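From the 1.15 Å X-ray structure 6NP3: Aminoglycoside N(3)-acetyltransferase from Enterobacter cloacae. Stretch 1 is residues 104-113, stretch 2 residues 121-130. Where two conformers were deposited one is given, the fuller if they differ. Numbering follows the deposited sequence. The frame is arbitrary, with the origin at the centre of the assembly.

Stretch 1 (104-113) FIRTYPGCRR
Stretch 2, residues 121-130: MAAIGPDAAW

Two antiparallel strands, 112-113 and 121-124, join the stretches, burying 493 Å² in all. Arg112 pairs with Ala123 (CA-CA 5.2 Å) through two near-linear hydrogen bonds, Arg112 N to Ala123 O (2.8 Å) and Ala123 N to Arg112 O (2.9 Å); Arg113 faces Ala122 as the non-hydrogen-bonded pair (CA-CA 4.5 Å). Strand phi runs from -103° (Arg112) to -137° (Ala123) and psi from 131° (Ile124) to 154° (Arg112). Ile124 (chi1 m, chi2 t) covers the most surface: its CB points sideways, but its end comes nearer, setting CD1 3.7 Å from Tyr108 CB and 4.0 Å from Ile105 CG2, while CG1 lies 3.8 Å from Cys111 SG. Helix 104-106 leads into a type II turn, Tyr108 to Cys111, closed by Cys111 N to Tyr108 O (3.0 Å); Gly110 takes the positive phi (86/-7). Water 1 links Gly110 O (2.9 Å) to Gly125 N (3.0 Å). On the sheet face shared with Ala123, Arg112 (m, m, t) lays its aliphatic CG 3.7 Å from Ala128 CB, and one guanidinium face covers Ala129 CB, 3.7 Å from NH1. On the other face the small, buried Ala122 leaves room for close packing: its CB meets Cys111 SG (chi1 t) at 3.7 Å, Arg106 CB at 4.2 Å and Ile105 CG2 at 4.3 Å.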

# COMPACT_ATOMS: atom_id res chain seq x y z
N PHE A 104 -12.41 0.06 6.18
CA PHE A 104 -13.61 0.43 5.44
C PHE A 104 -13.47 0.05 3.97
O PHE A 104 -14.42 -0.43 3.36
CB PHE A 104 -13.89 1.92 5.57
CG PHE A 104 -14.27 2.35 6.96
CD1 PHE A 104 -13.30 2.63 7.90
CD2 PHE A 104 -15.60 2.44 7.33
CE1 PHE A 104 -13.65 2.99 9.19
CE2 PHE A 104 -15.96 2.81 8.61
CZ PHE A 104 -14.99 3.09 9.54
N ILE A 105 -12.29 0.27 3.38
CA ILE A 105 -12.08 -0.14 2.00
C ILE A 105 -12.26 -1.65 1.85
O ILE A 105 -12.98 -2.14 0.97
CB ILE A 105 -10.69 0.32 1.51
CG1 ILE A 105 -10.63 1.85 1.44
CG2 ILE A 105 -10.38 -0.29 0.15
CD1 ILE A 105 -9.28 2.42 1.04
N ARG A 106 -11.58 -2.42 2.69
CA ARG A 106 -11.56 -3.85 2.45
C ARG A 106 -12.91 -4.51 2.69
O ARG A 106 -13.19 -5.56 2.10
CB ARG A 106 -10.44 -4.52 3.26
CG ARG A 106 -10.73 -4.72 4.72
CD ARG A 106 -11.13 -6.15 5.02
NE ARG A 106 -11.47 -6.30 6.43
CZ ARG A 106 -12.21 -7.29 6.91
NH1 ARG A 106 -12.59 -8.27 6.11
NH2 ARG A 106 -12.50 -7.32 8.20
N THR A 107 -13.77 -3.93 3.54
CA THR A 107 -15.12 -4.47 3.75
C THR A 107 -16.16 -3.94 2.77
O THR A 107 -17.34 -4.30 2.87
CB THR A 107 -15.58 -4.19 5.20
OG1 THR A 107 -15.53 -2.79 5.47
CG2 THR A 107 -14.73 -4.96 6.19
N TYR A 108 -15.77 -3.09 1.83
CA TYR A 108 -16.72 -2.58 0.86
C TYR A 108 -17.26 -3.73 0.01
O TYR A 108 -16.50 -4.62 -0.40
CB TYR A 108 -16.04 -1.56 -0.04
CG TYR A 108 -17.00 -0.78 -0.88
CD1 TYR A 108 -17.71 0.27 -0.31
CD2 TYR A 108 -17.20 -1.08 -2.22
CE1 TYR A 108 -18.61 0.99 -1.05
CE2 TYR A 108 -18.10 -0.34 -2.97
CZ TYR A 108 -18.79 0.69 -2.37
OH TYR A 108 -19.68 1.43 -3.10
N PRO A 109 -18.56 -3.76 -0.27
CA PRO A 109 -19.08 -4.88 -1.06
C PRO A 109 -18.39 -4.99 -2.42
O PRO A 109 -18.24 -4.02 -3.14
CB PRO A 109 -20.57 -4.55 -1.20
CG PRO A 109 -20.86 -3.64 -0.06
CD PRO A 109 -19.61 -2.82 0.14
N GLY A 110 -17.98 -6.20 -2.74
CA GLY A 110 -17.28 -6.46 -3.98
C GLY A 110 -15.78 -6.25 -3.94
O GLY A 110 -15.12 -6.55 -4.94
N CYS A 111 -15.23 -5.71 -2.84
CA CYS A 111 -13.79 -5.56 -2.73
C CYS A 111 -13.14 -6.92 -2.87
O CYS A 111 -13.62 -7.92 -2.32
CB CYS A 111 -13.43 -4.92 -1.38
SG CYS A 111 -11.76 -4.45 -1.25
N ARG A 112 -12.04 -6.97 -3.60
CA ARG A 112 -11.22 -8.17 -3.67
C ARG A 112 -9.98 -7.98 -2.81
O ARG A 112 -9.51 -6.86 -2.59
CB ARG A 112 -10.83 -8.45 -5.12
CG ARG A 112 -12.01 -8.59 -6.05
CD ARG A 112 -12.91 -9.76 -5.70
NE ARG A 112 -13.77 -10.03 -6.84
CZ ARG A 112 -13.54 -10.98 -7.75
NH1 ARG A 112 -12.49 -11.79 -7.63
NH2 ARG A 112 -14.37 -11.13 -8.77
N ARG A 113 -9.43 -9.09 -2.34
CA ARG A 113 -8.32 -9.06 -1.39
C ARG A 113 -7.20 -9.98 -1.83
O ARG A 113 -7.46 -11.13 -2.19
CB ARG A 113 -8.82 -9.51 -0.00
CG ARG A 113 -7.78 -9.57 1.12
CD ARG A 113 -7.89 -8.35 1.95
NE ARG A 113 -7.09 -8.23 3.17
CZ ARG A 113 -7.55 -8.41 4.40
NH1 ARG A 113 -8.79 -8.86 4.63
NH2 ARG A 113 -6.73 -8.13 5.42
N MET A 121 -3.30 -6.61 -0.22
CA MET A 121 -3.82 -5.48 -0.97
C MET A 121 -5.30 -5.68 -1.26
O MET A 121 -5.72 -6.79 -1.63
CB MET A 121 -3.09 -5.38 -2.31
CG MET A 121 -1.59 -5.22 -2.22
SD MET A 121 -1.11 -3.54 -1.87
CE MET A 121 0.61 -3.78 -1.46
N ALA A 122 -6.07 -4.60 -1.18
CA ALA A 122 -7.51 -4.62 -1.43
C ALA A 122 -7.78 -3.80 -2.68
O ALA A 122 -7.18 -2.75 -2.85
CB ALA A 122 -8.25 -4.02 -0.24
N ALA A 123 -8.68 -4.28 -3.53
CA ALA A 123 -9.03 -3.55 -4.73
C ALA A 123 -10.52 -3.55 -4.97
O ALA A 123 -11.20 -4.57 -4.82
CB ALA A 123 -8.35 -4.13 -5.97
N ILE A 124 -11.00 -2.40 -5.44
CA ILE A 124 -12.39 -2.20 -5.82
C ILE A 124 -12.40 -1.71 -7.26
O ILE A 124 -11.70 -0.74 -7.59
CB ILE A 124 -13.06 -1.14 -4.91
CG1 ILE A 124 -13.12 -1.63 -3.47
CG2 ILE A 124 -14.47 -0.84 -5.40
CD1 ILE A 124 -13.35 -0.58 -2.46
N GLY A 125 -13.23 -2.32 -8.09
CA GLY A 125 -13.45 -1.87 -9.45
C GLY A 125 -13.37 -3.01 -10.44
O GLY A 125 -13.09 -4.16 -10.08
N PRO A 126 -13.63 -2.72 -11.71
CA PRO A 126 -13.72 -3.80 -12.70
C PRO A 126 -12.45 -4.60 -12.85
O PRO A 126 -12.50 -5.76 -13.29
CB PRO A 126 -14.11 -3.09 -13.99
CG PRO A 126 -14.80 -1.84 -13.54
CD PRO A 126 -14.04 -1.42 -12.27
N ASP A 127 -11.29 -4.02 -12.56
CA ASP A 127 -10.02 -4.71 -12.73
C ASP A 127 -9.49 -5.27 -11.41
O ASP A 127 -8.33 -5.70 -11.34
CB ASP A 127 -9.00 -3.77 -13.36
CG ASP A 127 -9.44 -3.25 -14.71
OD1 ASP A 127 -9.97 -4.02 -15.53
OD2 ASP A 127 -9.31 -2.04 -14.96
N ALA A 128 -10.34 -5.35 -10.40
CA ALA A 128 -9.89 -5.73 -9.07
C ALA A 128 -9.31 -7.14 -9.04
O ALA A 128 -8.30 -7.39 -8.37
CB ALA A 128 -11.05 -5.66 -8.08
N ALA A 129 -9.94 -8.10 -9.72
CA ALA A 129 -9.39 -9.45 -9.66
C ALA A 129 -8.01 -9.51 -10.31
O ALA A 129 -7.11 -10.20 -9.82
CB ALA A 129 -10.35 -10.44 -10.32
N TRP A 130 -7.85 -8.83 -11.45
CA TRP A 130 -6.56 -8.80 -12.12
C TRP A 130 -5.51 -8.11 -11.25
O TRP A 130 -4.35 -8.52 -11.24
CB TRP A 130 -6.73 -8.07 -13.45
CG TRP A 130 -5.47 -7.84 -14.20
CD1 TRP A 130 -4.85 -8.72 -15.03
CD2 TRP A 130 -4.68 -6.66 -14.22
NE1 TRP A 130 -3.70 -8.17 -15.53
CE2 TRP A 130 -3.58 -6.90 -15.04
CE3 TRP A 130 -4.77 -5.42 -13.58
CZ2 TRP A 130 -2.61 -5.95 -15.29
CZ3 TRP A 130 -3.81 -4.47 -13.85
CH2 TRP A 130 -2.76 -4.74 -14.70
O HOH W 1 -14.80 -4.57 -6.99